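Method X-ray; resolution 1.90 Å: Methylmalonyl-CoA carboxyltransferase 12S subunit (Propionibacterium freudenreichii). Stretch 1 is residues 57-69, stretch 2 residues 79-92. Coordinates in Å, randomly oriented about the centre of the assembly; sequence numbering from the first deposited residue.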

# COMPACT_ATOMS: atom_id res chain seq x y z
N HIS E 57 1.53 -2.85 -42.35
CA HIS E 57 0.87 -4.09 -41.96
C HIS E 57 0.73 -4.34 -40.46
O HIS E 57 0.48 -5.48 -40.04
CB HIS E 57 1.58 -5.28 -42.61
CG HIS E 57 1.65 -5.19 -44.10
ND1 HIS E 57 2.67 -4.55 -44.76
CD2 HIS E 57 0.78 -5.60 -45.06
CE1 HIS E 57 2.44 -4.57 -46.06
NE2 HIS E 57 1.30 -5.20 -46.27
N SER E 58 0.86 -3.29 -39.65
CA SER E 58 0.76 -3.46 -38.20
C SER E 58 -0.66 -3.26 -37.68
O SER E 58 -0.98 -3.64 -36.55
CB SER E 58 1.70 -2.49 -37.49
OG SER E 58 1.23 -1.15 -37.58
N PHE E 59 -1.53 -2.66 -38.48
CA PHE E 59 -2.89 -2.41 -38.02
C PHE E 59 -3.73 -3.67 -37.82
O PHE E 59 -3.92 -4.45 -38.75
CB PHE E 59 -3.62 -1.48 -38.99
CG PHE E 59 -4.99 -1.08 -38.51
CD1 PHE E 59 -5.16 -0.53 -37.24
CD2 PHE E 59 -6.10 -1.25 -39.33
CE1 PHE E 59 -6.43 -0.16 -36.79
CE2 PHE E 59 -7.37 -0.88 -38.89
CZ PHE E 59 -7.54 -0.33 -37.62
N ASP E 60 -4.20 -3.86 -36.60
CA ASP E 60 -5.04 -5.00 -36.24
C ASP E 60 -6.41 -4.41 -35.91
O ASP E 60 -6.66 -3.95 -34.79
CB ASP E 60 -4.46 -5.69 -35.02
CG ASP E 60 -5.00 -7.08 -34.83
OD1 ASP E 60 -6.20 -7.30 -35.11
OD2 ASP E 60 -4.24 -7.96 -34.38
N GLU E 61 -7.32 -4.42 -36.88
CA GLU E 61 -8.63 -3.83 -36.68
C GLU E 61 -9.62 -4.58 -35.82
O GLU E 61 -9.72 -5.80 -35.89
CB GLU E 61 -9.28 -3.55 -38.04
CG GLU E 61 -10.61 -2.84 -37.93
CD GLU E 61 -11.12 -2.40 -39.29
OE1 GLU E 61 -12.15 -1.71 -39.34
OE2 GLU E 61 -10.47 -2.74 -40.31
N VAL E 62 -10.36 -3.83 -35.00
CA VAL E 62 -11.39 -4.40 -34.14
C VAL E 62 -12.73 -3.74 -34.51
O VAL E 62 -12.80 -2.52 -34.65
CB VAL E 62 -11.11 -4.13 -32.62
CG1 VAL E 62 -12.33 -4.44 -31.79
CG2 VAL E 62 -9.94 -4.98 -32.15
N GLY E 63 -13.77 -4.54 -34.69
CA GLY E 63 -15.07 -3.97 -34.99
C GLY E 63 -15.34 -3.53 -36.42
O GLY E 63 -16.21 -2.68 -36.66
N ALA E 64 -14.60 -4.07 -37.39
CA ALA E 64 -14.86 -3.70 -38.78
C ALA E 64 -16.32 -4.05 -39.06
O ALA E 64 -17.06 -3.26 -39.64
CB ALA E 64 -13.95 -4.51 -39.72
N PHE E 65 -16.74 -5.23 -38.62
CA PHE E 65 -18.11 -5.67 -38.86
C PHE E 65 -19.14 -5.20 -37.84
O PHE E 65 -20.31 -5.58 -37.94
CB PHE E 65 -18.17 -7.19 -38.97
CG PHE E 65 -17.49 -7.73 -40.19
CD1 PHE E 65 -16.24 -8.32 -40.10
CD2 PHE E 65 -18.09 -7.61 -41.44
CE1 PHE E 65 -15.59 -8.78 -41.24
CE2 PHE E 65 -17.45 -8.08 -42.58
CZ PHE E 65 -16.19 -8.66 -42.48
N ARG E 66 -18.72 -4.39 -36.87
CA ARG E 66 -19.63 -3.88 -35.84
C ARG E 66 -20.71 -3.02 -36.50
O ARG E 66 -20.42 -2.26 -37.42
CB ARG E 66 -18.86 -3.04 -34.82
CG ARG E 66 -19.67 -2.57 -33.63
CD ARG E 66 -19.90 -3.69 -32.63
NE ARG E 66 -20.47 -3.18 -31.39
CZ ARG E 66 -19.77 -2.86 -30.30
NH1 ARG E 66 -18.45 -2.99 -30.28
NH2 ARG E 66 -20.40 -2.38 -29.24
N LYS E 67 -21.95 -3.11 -36.01
CA LYS E 67 -23.04 -2.35 -36.60
C LYS E 67 -23.91 -1.64 -35.59
O LYS E 67 -24.12 -2.14 -34.48
CB LYS E 67 -23.94 -3.28 -37.42
CG LYS E 67 -23.29 -3.84 -38.66
CD LYS E 67 -24.31 -4.70 -39.41
CE LYS E 67 -23.70 -5.35 -40.64
NZ LYS E 67 -24.70 -6.23 -41.30
N HIS E 68 -24.44 -0.49 -35.99
CA HIS E 68 -25.32 0.29 -35.13
C HIS E 68 -26.59 -0.50 -34.85
O HIS E 68 -27.00 -1.35 -35.65
CB HIS E 68 -25.70 1.61 -35.81
CG HIS E 68 -26.61 1.46 -36.99
ND1 HIS E 68 -26.18 1.01 -38.22
CD2 HIS E 68 -27.94 1.70 -37.13
CE1 HIS E 68 -27.20 0.99 -39.07
NE2 HIS E 68 -28.28 1.40 -38.43
N ARG E 69 -27.22 -0.22 -33.71
CA ARG E 69 -28.43 -0.90 -33.31
C ARG E 69 -29.63 0.06 -33.26
O ARG E 69 -30.75 -0.34 -32.94
CB ARG E 69 -28.23 -1.54 -31.94
CG ARG E 69 -27.14 -2.57 -31.90
CD ARG E 69 -27.07 -3.24 -30.54
NE ARG E 69 -28.31 -3.93 -30.21
CZ ARG E 69 -28.59 -4.44 -29.01
NH1 ARG E 69 -27.70 -4.33 -28.03
NH2 ARG E 69 -29.75 -5.04 -28.78
N VAL E 79 -27.21 1.62 -43.90
CA VAL E 79 -26.02 0.77 -43.96
C VAL E 79 -24.90 1.75 -43.60
O VAL E 79 -24.63 2.69 -44.35
CB VAL E 79 -25.77 0.22 -45.39
CG1 VAL E 79 -24.42 -0.46 -45.45
CG2 VAL E 79 -26.87 -0.78 -45.76
N VAL E 80 -24.27 1.53 -42.45
CA VAL E 80 -23.23 2.43 -41.96
C VAL E 80 -21.97 1.63 -41.61
O VAL E 80 -21.76 1.29 -40.45
CB VAL E 80 -23.75 3.17 -40.70
CG1 VAL E 80 -22.86 4.34 -40.35
CG2 VAL E 80 -25.18 3.63 -40.92
N PRO E 81 -21.12 1.34 -42.61
CA PRO E 81 -19.88 0.57 -42.42
C PRO E 81 -19.04 0.98 -41.19
O PRO E 81 -18.66 2.15 -41.06
CB PRO E 81 -19.13 0.80 -43.73
CG PRO E 81 -20.24 0.96 -44.74
CD PRO E 81 -21.23 1.84 -44.00
N ALA E 82 -18.77 0.02 -40.31
CA ALA E 82 -17.97 0.23 -39.10
C ALA E 82 -18.54 1.32 -38.19
O ALA E 82 -17.89 1.76 -37.23
CB ALA E 82 -16.53 0.59 -39.48
N ASP E 83 -19.79 1.68 -38.47
CA ASP E 83 -20.51 2.77 -37.81
C ASP E 83 -19.73 4.08 -37.92
O ASP E 83 -19.86 4.98 -37.07
CB ASP E 83 -20.84 2.51 -36.34
CG ASP E 83 -22.09 3.28 -35.93
OD1 ASP E 83 -22.27 3.68 -34.76
OD2 ASP E 83 -22.91 3.49 -36.84
N GLY E 84 -18.94 4.20 -38.97
CA GLY E 84 -18.20 5.42 -39.21
C GLY E 84 -16.87 5.62 -38.51
O GLY E 84 -16.34 6.72 -38.56
N VAL E 85 -16.33 4.60 -37.84
CA VAL E 85 -15.02 4.76 -37.21
C VAL E 85 -14.20 3.48 -37.33
O VAL E 85 -14.72 2.37 -37.19
CB VAL E 85 -15.13 5.17 -35.71
CG1 VAL E 85 -15.53 3.95 -34.86
CG2 VAL E 85 -13.79 5.76 -35.22
N VAL E 86 -12.92 3.63 -37.65
CA VAL E 86 -12.02 2.48 -37.79
C VAL E 86 -11.15 2.48 -36.55
O VAL E 86 -10.44 3.45 -36.29
CB VAL E 86 -11.14 2.62 -39.06
CG1 VAL E 86 -10.30 1.35 -39.25
CG2 VAL E 86 -12.03 2.85 -40.28
N THR E 87 -11.21 1.39 -35.79
CA THR E 87 -10.49 1.27 -34.53
C THR E 87 -9.64 0.01 -34.43
O THR E 87 -9.99 -1.05 -34.95
CB THR E 87 -11.48 1.25 -33.36
OG1 THR E 87 -12.36 0.14 -33.51
CG2 THR E 87 -12.31 2.54 -33.32
N GLY E 88 -8.52 0.12 -33.73
CA GLY E 88 -7.67 -1.04 -33.58
C GLY E 88 -6.35 -0.77 -32.91
O GLY E 88 -6.15 0.28 -32.29
N ARG E 89 -5.45 -1.74 -33.05
CA ARG E 89 -4.12 -1.70 -32.45
C ARG E 89 -3.07 -1.80 -33.56
O ARG E 89 -3.26 -2.49 -34.55
CB ARG E 89 -4.00 -2.87 -31.46
CG ARG E 89 -2.78 -2.86 -30.52
CD ARG E 89 -1.52 -3.47 -31.14
NE ARG E 89 -0.54 -3.86 -30.12
CZ ARG E 89 0.63 -4.44 -30.38
NH1 ARG E 89 0.97 -4.71 -31.64
NH2 ARG E 89 1.46 -4.76 -29.39
N GLY E 90 -1.96 -1.09 -33.39
CA GLY E 90 -0.89 -1.15 -34.37
C GLY E 90 0.40 -0.76 -33.68
O GLY E 90 0.45 -0.74 -32.45
N THR E 91 1.45 -0.48 -34.45
CA THR E 91 2.70 -0.05 -33.86
C THR E 91 3.24 1.15 -34.63
O THR E 91 2.91 1.35 -35.80
CB THR E 91 3.79 -1.16 -33.89
OG1 THR E 91 4.12 -1.47 -35.25
CG2 THR E 91 3.30 -2.42 -33.17
N ILE E 92 4.02 1.98 -33.94
CA ILE E 92 4.64 3.14 -34.58
C ILE E 92 6.11 2.98 -34.18
O ILE E 92 6.45 3.02 -33.00
CB ILE E 92 4.04 4.47 -34.07
CG1 ILE E 92 2.60 4.62 -34.58
CG2 ILE E 92 4.90 5.64 -34.53
CD1 ILE E 92 1.83 5.82 -34.00
O HOH W 1 0.28 -4.91 -34.42
O HOH W 2 -13.16 -0.74 -36.81
O HOH W 3 -19.76 -2.58 -40.07
O HOH W 4 -23.23 0.86 -38.20

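Backbone hydrogen bonds provide the framework. The short strand that begins at Asp-60 runs antiparallel to strand 85-92, and Asp-60 and Arg-89 form a reciprocal pair: Asp-60 N donates to Arg-89 O at 2.6 Å, and Arg-89 N donates to Asp-60 O at 3.1 Å. Farther along, Val-62 N donates to Thr-87 O (2.8 Å) in an almost straight bond. At the other end a side chain takes over, as Thr-91 N donates to Ser-58 OG (3.2 Å); serine, in rotamer p, is short enough to set its hydroxyl beside the backbone.

Glycine lets the chains come close. Gly-88 CA lies 3.3 Å from Asp-60 O, and a CB there would clash with that oxygen and with Phe-59 CE1. At Gly-90, CA approaches Ser-58 O to 3.3 Å in a CA-H...O contact, and a CB would sit tightly against Ser-58 OG.

Apolar packing is centred on Phe-59. Its CA-to-CB bond points away from the second stretch, yet the t rotamer brings the ring back across Gly-88, with CE1 3.6 Å from Gly-88 CA and CZ 3.6 Å from Val-86 CG1. The flat ring thus occupies space that glycine leaves free and meets a branched aliphatic partner.

Water bridges polar groups that do not meet directly. Water 1 donates to Ser-58 O and accepts from Arg-89 NH1, so the long arginine reaches back toward the first stretch. Water 3 donates to Ala-64 O and Arg-66 O while accepting from Ala-82 N, joining a type I turn to the loop before the long strand. Water 4 accepts from His-68 N and donates to Val-80 O and Asp-83 OD2, a carboxylate well suited to receive it; the His-68 ring also touches Val-80, CE1 to CG2, at 3.8 Å. Together the stretches bury 705 Å², counting both sides.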